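PDB 5K2M: RimK-related lysine biosynthesis protein from Thermococcus kodakarensis, which probably works as an ATP-dependent, magnesium-requiring ligase of the RimK family, LysX subfamily, in amino-acid biosynthesis. Local coordinates for residues V46-V51 and L57-L62; A86-A91 and P97-A102; G107-P112 and A143-R148. All coordinates share one frame; numbering follows the deposited sequence.

Interaction 1: V46-V51 and L57-L62; sequences VIIRNV and LYTARL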
ATOM      1  N   VAL A  46     -35.728   8.614  19.432  1.00 38.64           N
ATOM      2  CA  VAL A  46     -36.493   7.770  18.523  1.00 39.72           C
ATOM      3  C   VAL A  46     -37.220   6.687  19.304  1.00 38.26           C
ATOM      4  O   VAL A  46     -36.629   6.017  20.144  1.00 39.04           O
ATOM      5  CB  VAL A  46     -35.606   7.101  17.467  1.00 38.70           C
ATOM      6  CG1 VAL A  46     -36.428   6.161  16.599  1.00 39.42           C
ATOM      7  CG2 VAL A  46     -34.940   8.159  16.618  1.00 39.71           C
ATOM      8  N   ILE A  47     -38.505   6.538  19.010  1.00 38.23           N
ATOM      9  CA  ILE A  47     -39.332   5.477  19.561  1.00 37.96           C
ATOM     10  C   ILE A  47     -39.313   4.334  18.558  1.00 38.18           C
ATOM     11  O   ILE A  47     -39.806   4.465  17.440  1.00 39.58           O
ATOM     12  CB  ILE A  47     -40.765   5.972  19.822  1.00 38.35           C
ATOM     13  CG1 ILE A  47     -40.734   7.065  20.899  1.00 40.04           C
ATOM     14  CG2 ILE A  47     -41.663   4.833  20.277  1.00 38.24           C
ATOM     15  CD1 ILE A  47     -42.011   7.876  21.002  1.00 41.18           C
ATOM     16  N   ILE A  48     -38.720   3.224  18.966  1.00 38.28           N
ATOM     17  CA  ILE A  48     -38.458   2.093  18.076  1.00 38.62           C
ATOM     18  C   ILE A  48     -39.684   1.179  18.014  1.00 39.53           C
ATOM     19  O   ILE A  48     -40.029   0.550  19.015  1.00 39.20           O
ATOM     20  CB  ILE A  48     -37.239   1.301  18.580  1.00 37.59           C
ATOM     21  CG1 ILE A  48     -35.996   2.197  18.616  1.00 38.18           C
ATOM     22  CG2 ILE A  48     -36.981   0.066  17.709  1.00 39.27           C
ATOM     23  CD1 ILE A  48     -35.435   2.577  17.259  1.00 37.54           C
ATOM     24  N   ARG A  49     -40.334   1.106  16.851  1.00 39.49           N
ATOM     25  CA  ARG A  49     -41.565   0.323  16.713  1.00 39.71           C
ATOM     26  C   ARG A  49     -41.580  -0.658  15.523  1.00 41.12           C
ATOM     27  O   ARG A  49     -42.655  -1.124  15.134  1.00 41.44           O
ATOM     28  CB  ARG A  49     -42.776   1.254  16.636  1.00 38.93           C
ATOM     29  CG  ARG A  49     -42.960   2.141  17.857  1.00 40.76           C
ATOM     30  CD  ARG A  49     -43.293   1.337  19.108  1.00 40.23           C
ATOM     31  NE  ARG A  49     -44.504   0.550  18.916  1.00 40.98           N
ATOM     32  CZ  ARG A  49     -45.077  -0.202  19.852  1.00 42.98           C
ATOM     33  NH1 ARG A  49     -46.178  -0.882  19.552  1.00 43.76           N
ATOM     34  NH2 ARG A  49     -44.570  -0.273  21.081  1.00 43.20           N
ATOM     35  N   ASN A  50     -40.405  -1.011  14.993  1.00 39.29           N
ATOM     36  CA  ASN A  50     -40.319  -1.944  13.859  1.00 39.90           C
ATOM     37  C   ASN A  50     -40.967  -3.295  14.249  1.00 40.31           C
ATOM     38  O   ASN A  50     -40.725  -3.788  15.345  1.00 39.38           O
ATOM     39  CB  ASN A  50     -38.862  -2.219  13.444  1.00 41.49           C
ATOM     40  CG  ASN A  50     -38.031  -0.958  13.178  1.00 42.38           C
ATOM     41  OD1 ASN A  50     -37.483  -0.794  12.087  1.00 48.33           O
ATOM     42  ND2 ASN A  50     -37.866  -0.116  14.182  1.00 39.28           N
ATOM     43  N   VAL A  51     -41.762  -3.910  13.371  1.00 39.86           N
ATOM     44  CA  VAL A  51     -42.377  -5.213  13.703  1.00 40.33           C
ATOM     45  C   VAL A  51     -41.332  -6.338  13.845  1.00 39.37           C
ATOM     46  O   VAL A  51     -41.478  -7.237  14.674  1.00 37.96           O
ATOM     47  CB  VAL A  51     -43.466  -5.615  12.684  1.00 43.39           C
ATOM     48  CG1 VAL A  51     -44.050  -6.976  13.019  1.00 44.36           C
ATOM     49  CG2 VAL A  51     -44.585  -4.591  12.695  1.00 46.53           C
ATOM     50  N   LEU A  57     -33.781  -3.958  16.893  1.00 35.39           N
ATOM     51  CA  LEU A  57     -32.493  -3.988  17.592  1.00 36.40           C
ATOM     52  C   LEU A  57     -31.406  -3.206  16.841  1.00 35.85           C
ATOM     53  O   LEU A  57     -30.737  -2.340  17.410  1.00 36.25           O
ATOM     54  CB  LEU A  57     -32.046  -5.434  17.780  1.00 37.87           C
ATOM     55  CG  LEU A  57     -30.624  -5.705  18.282  1.00 39.39           C
ATOM     56  CD1 LEU A  57     -30.349  -5.059  19.616  1.00 42.88           C
ATOM     57  CD2 LEU A  57     -30.474  -7.213  18.403  1.00 43.13           C
ATOM     58  N   TYR A  58     -31.254  -3.502  15.558  1.00 35.15           N
ATOM     59  CA  TYR A  58     -30.248  -2.847  14.740  1.00 35.14           C
ATOM     60  C   TYR A  58     -30.585  -1.364  14.525  1.00 36.41           C
ATOM     61  O   TYR A  58     -29.692  -0.538  14.611  1.00 36.53           O
ATOM     62  CB  TYR A  58     -30.030  -3.580  13.412  1.00 35.60           C
ATOM     63  CG  TYR A  58     -29.215  -4.835  13.568  1.00 36.30           C
ATOM     64  CD1 TYR A  58     -29.824  -6.042  13.891  1.00 38.55           C
ATOM     65  CD2 TYR A  58     -27.826  -4.820  13.422  1.00 35.49           C
ATOM     66  CE1 TYR A  58     -29.077  -7.207  14.048  1.00 38.05           C
ATOM     67  CE2 TYR A  58     -27.077  -5.977  13.587  1.00 35.47           C
ATOM     68  CZ  TYR A  58     -27.711  -7.164  13.897  1.00 35.66           C
ATOM     69  OH  TYR A  58     -27.001  -8.313  14.078  1.00 36.33           O
ATOM     70  N   THR A  59     -31.851  -1.007  14.313  1.00 35.74           N
ATOM     71  CA  THR A  59     -32.132   0.408  14.136  1.00 38.75           C
ATOM     72  C   THR A  59     -31.874   1.199  15.434  1.00 37.14           C
ATOM     73  O   THR A  59     -31.316   2.281  15.359  1.00 36.98           O
ATOM     74  CB  THR A  59     -33.464   0.788  13.397  1.00 41.35           C
ATOM     75  OG1 THR A  59     -34.410   1.395  14.274  1.00 48.14           O
ATOM     76  CG2 THR A  59     -34.087  -0.324  12.671  1.00 38.31           C
ATOM     77  N   ALA A  60     -32.201   0.648  16.606  1.00 34.50           N
ATOM     78  CA  ALA A  60     -31.808   1.293  17.875  1.00 34.12           C
ATOM     79  C   ALA A  60     -30.294   1.530  17.960  1.00 35.70           C
ATOM     80  O   ALA A  60     -29.850   2.634  18.269  1.00 35.18           O
ATOM     81  CB  ALA A  60     -32.275   0.477  19.073  1.00 33.11           C
ATOM     82  N   ARG A  61     -29.508   0.497  17.667  1.00 34.43           N
ATOM     83  CA  ARG A  61     -28.058   0.597  17.755  1.00 35.82           C
ATOM     84  C   ARG A  61     -27.503   1.653  16.811  1.00 36.17           C
ATOM     85  O   ARG A  61     -26.588   2.376  17.175  1.00 36.95           O
ATOM     86  CB  ARG A  61     -27.383  -0.758  17.468  1.00 35.30           C
ATOM     87  CG  ARG A  61     -25.855  -0.703  17.449  1.00 36.05           C
ATOM     88  CD  ARG A  61     -25.298  -0.444  18.847  1.00 36.81           C
ATOM     89  NE  ARG A  61     -23.863  -0.168  18.860  1.00 36.63           N
ATOM     90  CZ  ARG A  61     -23.317   1.038  18.759  1.00 37.96           C
ATOM     91  NH1 ARG A  61     -21.999   1.168  18.798  1.00 39.40           N
ATOM     92  NH2 ARG A  61     -24.073   2.118  18.602  1.00 37.80           N
ATOM     93  N   LEU A  62     -28.042   1.722  15.595  1.00 36.45           N
ATOM     94  CA  LEU A  62     -27.604   2.711  14.614  1.00 36.44           C
ATOM     95  C   LEU A  62     -27.927   4.166  15.015  1.00 37.22           C
ATOM     96  O   LEU A  62     -27.086   5.066  14.879  1.00 37.94           O
ATOM     97  CB  LEU A  62     -28.205   2.374  13.252  1.00 37.63           C
ATOM     98  CG  LEU A  62     -27.513   1.159  12.615  1.00 38.13           C
ATOM     99  CD1 LEU A  62     -28.397   0.490  11.571  1.00 37.92           C
ATOM    100  CD2 LEU A  62     -26.172   1.589  12.039  1.00 38.12           C
TER

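Interaction 2: A86-A91 and P97-A102; sequences ATLRLA and PEWKAA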
ATOM      1  N   ALA A  86     -33.061 -13.017  28.798  1.00 35.72           N
ATOM      2  CA  ALA A  86     -34.039 -12.437  29.726  1.00 36.50           C
ATOM      3  C   ALA A  86     -34.238 -13.258  31.000  1.00 37.94           C
ATOM      4  O   ALA A  86     -34.258 -12.670  32.093  1.00 37.97           O
ATOM      5  CB  ALA A  86     -35.368 -12.164  29.052  1.00 35.91           C
ATOM      6  N   THR A  87     -34.344 -14.591  30.907  1.00 39.24           N
ATOM      7  CA  THR A  87     -34.553 -15.339  32.148  1.00 41.30           C
ATOM      8  C   THR A  87     -33.301 -15.277  32.999  1.00 39.87           C
ATOM      9  O   THR A  87     -33.405 -15.223  34.212  1.00 38.79           O
ATOM     10  CB  THR A  87     -35.089 -16.798  32.038  1.00 43.22           C
ATOM     11  OG1 THR A  87     -34.032 -17.750  32.212  1.00 51.96           O
ATOM     12  CG2 THR A  87     -35.830 -17.051  30.816  1.00 39.77           C
ATOM     13  N   LEU A  88     -32.127 -15.246  32.370  1.00 40.46           N
ATOM     14  CA  LEU A  88     -30.876 -15.049  33.119  1.00 41.14           C
ATOM     15  C   LEU A  88     -30.916 -13.774  33.963  1.00 43.20           C
ATOM     16  O   LEU A  88     -30.512 -13.777  35.116  1.00 41.65           O
ATOM     17  CB  LEU A  88     -29.663 -15.053  32.186  1.00 40.05           C
ATOM     18  CG  LEU A  88     -28.882 -16.358  31.971  1.00 42.07           C
ATOM     19  CD1 LEU A  88     -29.588 -17.620  32.443  1.00 41.48           C
ATOM     20  CD2 LEU A  88     -28.388 -16.535  30.545  1.00 40.35           C
ATOM     21  N   ARG A  89     -31.431 -12.685  33.414  1.00 45.65           N
ATOM     22  CA  ARG A  89     -31.490 -11.456  34.198  1.00 48.82           C
ATOM     23  C   ARG A  89     -32.610 -11.487  35.247  1.00 46.99           C
ATOM     24  O   ARG A  89     -32.479 -10.877  36.298  1.00 45.14           O
ATOM     25  CB  ARG A  89     -31.591 -10.235  33.284  1.00 53.61           C
ATOM     26  CG  ARG A  89     -30.904  -9.025  33.889  1.00 62.51           C
ATOM     27  CD  ARG A  89     -30.388  -8.053  32.851  1.00 66.21           C
ATOM     28  NE  ARG A  89     -29.231  -8.557  32.109  1.00 68.52           N
ATOM     29  CZ  ARG A  89     -27.970  -8.546  32.543  1.00 69.55           C
ATOM     30  NH1 ARG A  89     -27.659  -8.089  33.752  1.00 73.15           N
ATOM     31  NH2 ARG A  89     -27.005  -9.011  31.760  1.00 68.07           N
ATOM     32  N   LEU A  90     -33.699 -12.207  34.967  1.00 45.99           N
ATOM     33  CA  LEU A  90     -34.793 -12.369  35.933  1.00 47.68           C
ATOM     34  C   LEU A  90     -34.460 -13.324  37.093  1.00 50.84           C
ATOM     35  O   LEU A  90     -34.997 -13.178  38.189  1.00 50.86           O
ATOM     36  CB  LEU A  90     -36.063 -12.860  35.238  1.00 46.43           C
ATOM     37  CG  LEU A  90     -36.708 -11.859  34.283  1.00 46.11           C
ATOM     38  CD1 LEU A  90     -37.670 -12.547  33.324  1.00 45.42           C
ATOM     39  CD2 LEU A  90     -37.387 -10.736  35.055  1.00 47.53           C
ATOM     40  N   ALA A  91     -33.569 -14.284  36.857  1.00 52.17           N
ATOM     41  CA  ALA A  91     -33.306 -15.350  37.820  1.00 51.79           C
ATOM     42  C   ALA A  91     -32.682 -14.812  39.090  1.00 52.42           C
ATOM     43  O   ALA A  91     -31.768 -14.003  39.046  1.00 53.81           O
ATOM     44  CB  ALA A  91     -32.408 -16.407  37.201  1.00 54.01           C
ATOM     45  N   PRO A  97     -40.760 -19.779  35.872  1.00 44.24           N
ATOM     46  CA  PRO A  97     -40.882 -21.217  35.729  1.00 45.00           C
ATOM     47  C   PRO A  97     -39.509 -21.873  35.687  1.00 44.53           C
ATOM     48  O   PRO A  97     -38.531 -21.258  35.254  1.00 43.89           O
ATOM     49  CB  PRO A  97     -41.583 -21.390  34.379  1.00 44.52           C
ATOM     50  CG  PRO A  97     -42.217 -20.072  34.094  1.00 44.89           C
ATOM     51  CD  PRO A  97     -41.286 -19.067  34.699  1.00 45.13           C
ATOM     52  N   GLU A  98     -39.447 -23.104  36.166  1.00 45.22           N
ATOM     53  CA  GLU A  98     -38.268 -23.946  35.996  1.00 47.34           C
ATOM     54  C   GLU A  98     -37.886 -23.992  34.535  1.00 42.28           C
ATOM     55  O   GLU A  98     -38.744 -24.218  33.690  1.00 37.00           O
ATOM     56  CB  GLU A  98     -38.559 -25.368  36.438  1.00 51.77           C
ATOM     57  CG  GLU A  98     -37.469 -25.955  37.291  1.00 61.89           C
ATOM     58  CD  GLU A  98     -37.768 -25.739  38.750  1.00 68.05           C
ATOM     59  OE1 GLU A  98     -37.227 -24.763  39.322  1.00 73.83           O
ATOM     60  OE2 GLU A  98     -38.576 -26.528  39.298  1.00 70.52           O
ATOM     61  N   TRP A  99     -36.599 -23.812  34.248  1.00 40.25           N
ATOM     62  CA  TRP A  99     -36.125 -23.769  32.879  1.00 39.45           C
ATOM     63  C   TRP A  99     -34.826 -24.528  32.708  1.00 39.28           C
ATOM     64  O   TRP A  99     -34.101 -24.800  33.666  1.00 38.03           O
ATOM     65  CB  TRP A  99     -35.935 -22.318  32.423  1.00 38.77           C
ATOM     66  CG  TRP A  99     -34.882 -21.624  33.194  1.00 38.58           C
ATOM     67  CD1 TRP A  99     -35.013 -21.037  34.420  1.00 39.97           C
ATOM     68  CD2 TRP A  99     -33.519 -21.467  32.813  1.00 38.97           C
ATOM     69  NE1 TRP A  99     -33.806 -20.519  34.829  1.00 40.35           N
ATOM     70  CE2 TRP A  99     -32.871 -20.768  33.858  1.00 40.31           C
ATOM     71  CE3 TRP A  99     -32.775 -21.856  31.690  1.00 39.05           C
ATOM     72  CZ2 TRP A  99     -31.521 -20.437  33.807  1.00 40.71           C
ATOM     73  CZ3 TRP A  99     -31.438 -21.532  31.643  1.00 39.79           C
ATOM     74  CH2 TRP A  99     -30.822 -20.821  32.694  1.00 40.49           C
ATOM     75  N   LYS A 100     -34.529 -24.846  31.454  1.00 39.32           N
ATOM     76  CA  LYS A 100     -33.315 -25.560  31.117  1.00 40.51           C
ATOM     77  C   LYS A 100     -32.890 -25.148  29.706  1.00 39.15           C
ATOM     78  O   LYS A 100     -33.740 -24.897  28.847  1.00 40.03           O
ATOM     79  CB  LYS A 100     -33.576 -27.059  31.212  1.00 43.26           C
ATOM     80  CG  LYS A 100     -32.357 -27.898  31.554  1.00 45.86           C
ATOM     81  CD  LYS A 100     -32.002 -27.859  33.032  1.00 45.72           C
ATOM     82  CE  LYS A 100     -30.680 -28.576  33.248  1.00 46.93           C
ATOM     83  NZ  LYS A 100     -30.283 -28.605  34.678  1.00 50.33           N
ATOM     84  N   ALA A 101     -31.585 -25.026  29.489  1.00 37.33           N
ATOM     85  CA  ALA A 101     -31.060 -24.690  28.183  1.00 37.99           C
ATOM     86  C   ALA A 101     -29.955 -25.662  27.772  1.00 37.62           C
ATOM     87  O   ALA A 101     -29.080 -26.034  28.580  1.00 37.39           O
ATOM     88  CB  ALA A 101     -30.549 -23.253  28.162  1.00 37.99           C
ATOM     89  N   ALA A 102     -30.023 -26.087  26.517  1.00 36.61           N
ATOM     90  CA  ALA A 102     -29.007 -26.947  25.919  1.00 37.14           C
ATOM     91  C   ALA A 102     -28.512 -26.330  24.615  1.00 37.45           C
ATOM     92  O   ALA A 102     -29.191 -25.487  24.001  1.00 36.39           O
ATOM     93  CB  ALA A 102     -29.569 -28.342  25.677  1.00 36.72           C
TER

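Interaction 3: G107-P112 and A143-R148; sequences GALRVP and AVLEHR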
ATOM      1  N   GLY A 107     -27.702 -32.741  23.808  1.00 44.11           N
ATOM      2  CA  GLY A 107     -27.874 -32.135  25.127  1.00 41.23           C
ATOM      3  C   GLY A 107     -29.336 -31.960  25.508  1.00 39.86           C
ATOM      4  O   GLY A 107     -29.703 -32.167  26.666  1.00 40.48           O
ATOM      5  N   ALA A 108     -30.164 -31.566  24.538  1.00 38.05           N
ATOM      6  CA  ALA A 108     -31.583 -31.306  24.770  1.00 36.86           C
ATOM      7  C   ALA A 108     -32.347 -32.543  25.210  1.00 38.44           C
ATOM      8  O   ALA A 108     -33.287 -32.450  26.000  1.00 37.47           O
ATOM      9  CB  ALA A 108     -32.212 -30.725  23.523  1.00 37.13           C
ATOM     10  N   LEU A 109     -31.937 -33.700  24.699  1.00 39.40           N
ATOM     11  CA  LEU A 109     -32.481 -34.993  25.125  1.00 41.88           C
ATOM     12  C   LEU A 109     -32.423 -35.218  26.636  1.00 41.43           C
ATOM     13  O   LEU A 109     -33.216 -35.971  27.185  1.00 43.19           O
ATOM     14  CB  LEU A 109     -31.714 -36.129  24.432  1.00 42.11           C
ATOM     15  CG  LEU A 109     -32.269 -36.777  23.159  1.00 43.98           C
ATOM     16  CD1 LEU A 109     -33.588 -36.206  22.670  1.00 42.97           C
ATOM     17  CD2 LEU A 109     -31.230 -36.788  22.049  1.00 45.18           C
ATOM     18  N   ARG A 110     -31.470 -34.576  27.293  1.00 42.64           N
ATOM     19  CA  ARG A 110     -31.306 -34.687  28.738  1.00 44.57           C
ATOM     20  C   ARG A 110     -32.135 -33.701  29.551  1.00 41.22           C
ATOM     21  O   ARG A 110     -32.166 -33.797  30.769  1.00 41.92           O
ATOM     22  CB  ARG A 110     -29.830 -34.517  29.083  1.00 48.05           C
ATOM     23  CG  ARG A 110     -28.976 -35.554  28.390  1.00 52.43           C
ATOM     24  CD  ARG A 110     -27.832 -35.977  29.270  1.00 59.36           C
ATOM     25  NE  ARG A 110     -26.879 -34.886  29.468  1.00 63.01           N
ATOM     26  CZ  ARG A 110     -25.932 -34.543  28.602  1.00 63.92           C
ATOM     27  NH1 ARG A 110     -25.793 -35.179  27.438  1.00 63.43           N
ATOM     28  NH2 ARG A 110     -25.127 -33.538  28.900  1.00 67.36           N
ATOM     29  N   VAL A 111     -32.808 -32.768  28.888  1.00 40.12           N
ATOM     30  CA  VAL A 111     -33.584 -31.743  29.583  1.00 40.04           C
ATOM     31  C   VAL A 111     -34.715 -32.336  30.465  1.00 41.11           C
ATOM     32  O   VAL A 111     -34.925 -31.863  31.565  1.00 40.76           O
ATOM     33  CB  VAL A 111     -34.100 -30.693  28.582  1.00 38.81           C
ATOM     34  CG1 VAL A 111     -35.175 -29.824  29.194  1.00 40.39           C
ATOM     35  CG2 VAL A 111     -32.938 -29.841  28.109  1.00 39.00           C
ATOM     36  N   PRO A 112     -35.416 -33.392  29.997  1.00 42.18           N
ATOM     37  CA  PRO A 112     -36.454 -34.029  30.836  1.00 42.56           C
ATOM     38  C   PRO A 112     -35.942 -34.654  32.141  1.00 41.42           C
ATOM     39  O   PRO A 112     -36.715 -34.812  33.082  1.00 39.93           O
ATOM     40  CB  PRO A 112     -37.032 -35.102  29.923  1.00 43.39           C
ATOM     41  CG  PRO A 112     -36.767 -34.591  28.552  1.00 43.80           C
ATOM     42  CD  PRO A 112     -35.420 -33.944  28.633  1.00 41.94           C
ATOM     43  N   ALA A 143     -39.151 -35.428  17.908  1.00 37.91           N
ATOM     44  CA  ALA A 143     -39.762 -34.787  16.744  1.00 38.58           C
ATOM     45  C   ALA A 143     -39.423 -33.294  16.704  1.00 39.61           C
ATOM     46  O   ALA A 143     -38.960 -32.797  15.686  1.00 40.49           O
ATOM     47  CB  ALA A 143     -41.266 -34.992  16.762  1.00 40.23           C
ATOM     48  N   VAL A 144     -39.608 -32.596  17.824  1.00 39.61           N
ATOM     49  CA  VAL A 144     -39.284 -31.174  17.903  1.00 39.08           C
ATOM     50  C   VAL A 144     -37.810 -30.920  17.581  1.00 39.99           C
ATOM     51  O   VAL A 144     -37.486 -30.052  16.770  1.00 37.27           O
ATOM     52  CB  VAL A 144     -39.639 -30.587  19.286  1.00 40.49           C
ATOM     53  CG1 VAL A 144     -39.086 -29.169  19.456  1.00 41.83           C
ATOM     54  CG2 VAL A 144     -41.148 -30.580  19.463  1.00 41.95           C
ATOM     55  N   LEU A 145     -36.919 -31.681  18.206  1.00 40.18           N
ATOM     56  CA  LEU A 145     -35.484 -31.492  17.981  1.00 41.23           C
ATOM     57  C   LEU A 145     -35.061 -31.844  16.546  1.00 41.97           C
ATOM     58  O   LEU A 145     -34.182 -31.183  15.981  1.00 39.42           O
ATOM     59  CB  LEU A 145     -34.668 -32.301  18.982  1.00 41.32           C
ATOM     60  CG  LEU A 145     -34.848 -31.904  20.451  1.00 41.14           C
ATOM     61  CD1 LEU A 145     -34.138 -32.920  21.324  1.00 40.60           C
ATOM     62  CD2 LEU A 145     -34.314 -30.501  20.707  1.00 41.22           C
ATOM     63  N   GLU A 146     -35.687 -32.863  15.958  1.00 44.29           N
ATOM     64  CA  GLU A 146     -35.458 -33.195  14.535  1.00 47.99           C
ATOM     65  C   GLU A 146     -35.805 -32.010  13.647  1.00 47.10           C
ATOM     66  O   GLU A 146     -35.066 -31.666  12.732  1.00 47.40           O
ATOM     67  CB  GLU A 146     -36.295 -34.410  14.077  1.00 53.10           C
ATOM     68  CG  GLU A 146     -35.543 -35.731  13.995  1.00 58.82           C
ATOM     69  CD  GLU A 146     -34.446 -35.740  12.931  1.00 61.45           C
ATOM     70  OE1 GLU A 146     -34.754 -35.730  11.709  1.00 58.00           O
ATOM     71  OE2 GLU A 146     -33.264 -35.761  13.340  1.00 66.45           O
ATOM     72  N   HIS A 147     -36.942 -31.387  13.909  1.00 45.42           N
ATOM     73  CA  HIS A 147     -37.351 -30.244  13.088  1.00 46.59           C
ATOM     74  C   HIS A 147     -36.479 -29.014  13.307  1.00 45.73           C
ATOM     75  O   HIS A 147     -36.078 -28.377  12.340  1.00 46.35           O
ATOM     76  CB  HIS A 147     -38.838 -29.939  13.270  1.00 43.17           C
ATOM     77  CG  HIS A 147     -39.717 -30.998  12.692  1.00 44.13           C
ATOM     78  ND1 HIS A 147     -40.459 -30.811  11.545  1.00 44.60           N
ATOM     79  CD2 HIS A 147     -39.921 -32.282  13.063  1.00 44.18           C
ATOM     80  CE1 HIS A 147     -41.102 -31.926  11.257  1.00 43.99           C
ATOM     81  NE2 HIS A 147     -40.792 -32.834  12.159  1.00 46.05           N
ATOM     82  N   ARG A 148     -36.155 -28.698  14.558  1.00 47.84           N
ATOM     83  CA  ARG A 148     -35.262 -27.573  14.845  1.00 48.84           C
ATOM     84  C   ARG A 148     -33.907 -27.735  14.152  1.00 50.98           C
ATOM     85  O   ARG A 148     -33.359 -26.780  13.608  1.00 53.80           O
ATOM     86  CB  ARG A 148     -35.044 -27.431  16.345  1.00 50.41           C
ATOM     87  CG  ARG A 148     -36.268 -26.974  17.107  1.00 50.55           C
ATOM     88  CD  ARG A 148     -36.612 -25.527  16.831  1.00 50.63           C
ATOM     89  NE  ARG A 148     -37.354 -25.014  17.972  1.00 55.33           N
ATOM     90  CZ  ARG A 148     -36.786 -24.607  19.110  1.00 55.94           C
ATOM     91  NH1 ARG A 148     -37.567 -24.203  20.102  1.00 55.21           N
ATOM     92  NH2 ARG A 148     -35.450 -24.586  19.258  1.00 52.50           N
TER

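Interaction 1: V46-V51 and L57-L62
Ile-48 and Thr-59 run antiparallel past one another, and the end methyl CD1, the one atom of the isoleucine near Thr-59, passes beside the threonine hydroxyl. On Ile-48, CG1 stands anti to the carbonyl carbon (chi1 -60°), on the side of the helix, and chi2 of -71° then sets CD1 3.4 Å from OG1 of Thr-59. The same methyl rests 3.8 Å from the backbone N of Ala-60. One bond back, Ile-48 CG1 faces Ala-60 CB at 4.1 Å, a looser apolar touch. Alanine suits this place because its single methyl lets the helix come near the strand: the CA atoms of Ile-48 and Ala-60 are 6.7 Å apart. Strand 45-49, helix 53-65 and strand 70-71 form a beta-alpha-beta crossover unit of a parallel, Rossmann-like sheet, and these side chains are where the helix lies on its own first strand. Backbone bonds from Ile-48 to Val-71 tie that strand to the next one in the sheet. Two residues further on, Asn-50 approaches Thr-59 from the facing side, and the amide carbon CG of Asn-50 is 4.0 Å from Thr-59 CG2. A glycine in place of Asn-50 would probably open a gap beside that methyl and leave Thr-59 freer to turn. The threonine hydroxyl is buried here without a hydrogen-bonding partner in the model, and its chi1 of 111° is far from a staggered value, so the placing of its two branches is less certain. Thr-6 of the neighbouring strand 2-7 touches both Ile-48 and Thr-59, and Leu-103 of the second subunit packs on Thr-59 as well.

Interaction 2: A86-A91 and P97-A102
Trp-99 sets its indole against the helix residues Thr-87 and Leu-88, and its atoms can be followed outward from CB, which points toward the helix. CG sits between the backbone N and the carbonyl carbon (chi1 64°), which carries the ring out toward the helix. CD1 has the carbonyl O of Pro-97 at its edge, in the ring plane and 3.6 Å away. Further in, the hydroxyl of Thr-87 lies over one face: OG1 stands 3.6 Å above the plane near the ring centre, with CE2 its nearest atom. No hydrogen bond joins them, and this buried hydroxyl has no partner in the model; as the threonine's chi1 of 102° is far from staggered, its exact rotation is doubtful. At the far end of the six-membered ring, Trp-99 CH2 meets CD1 of Leu-88 at 3.4 Å, the two side chains standing roughly perpendicular; the leucine's torsions are also off staggered values, so its methyl is less surely placed. CZ3 of Trp-99 has the methyl CB of Ala-101, two residues on, at its edge 4.0 Å away. A broad, flat tryptophan suits this place, since one ring spans both helix residues, while the small alanine leaves room for the ring's edge. On the subunit boundary, Pro-38 of the second subunit also packs on Trp-99. The contact joins helix 83-90 to strand 99-102, the outermost strand of a four-stranded antiparallel sheet in the ATP-grasp domain, close to the ADP pocket, where Lys-83 of the same helix binds nucleotide.

Interaction 3: G107-P112 and A143-R148
Ala-108 offers its carbonyl O to the N of Val-111 at 2.9 Å, closing a type I beta turn, while its methyl reaches across to Leu-145. The turn joins helix 105-108 to helix 111-115, and the same fold of the chain brings Leu-109 to the contact, so two successive residues meet one leucine. Ala-108 CB touches Leu-145 CD2 at 3.5 Å and lies 3.7 Å from Leu-145 CD1, and the methyl thus sits against both branches of the fork. On Leu-145, CG is anti to the carbonyl carbon, and this chi1 of -63° points the forked end away from helix 138-150 and toward residues 107-112. Its CD1 also meets CD1 of Leu-109 at 3.6 Å, where the two leucines pass at a slant. The chi2 of Leu-109 is eclipsed (0°), which makes the position of that methyl less sure. Leucine suits the helix side because its branched end serves two partners, whereas the small Ala-108 keeps the turn close to the helix. Both sides rest on strand 159-163, where Phe-161 packs against Ala-108 and His-159 against Leu-145. This purely apolar contact is part of the helical layer that lies on the four-stranded antiparallel sheet, an alpha+beta arrangement, as in the subdomains of the ATP-grasp fold.

In the fold
Interactions 2 and 3 are neighbours, with centres about 17 Å apart. Strand 99-102 runs almost directly into helix 105-108, and the two contacts touch where Ala-102 CB lies 3.5 Å from Ala-108 N. Interaction 1 belongs to the separate parallel sheet, its centre about 25 Å from that of interaction 2 and about 33 Å from that of interaction 3. Interaction 2 comes close to the nucleotide: the side chain of Trp-99 is about 8 Å from ADP, and that of Thr-87 about 11 Å from a magnesium ion. Interaction 1 lies away from these sites. All three nevertheless reach the second subunit, so the assembly brings it against both regions of the chain.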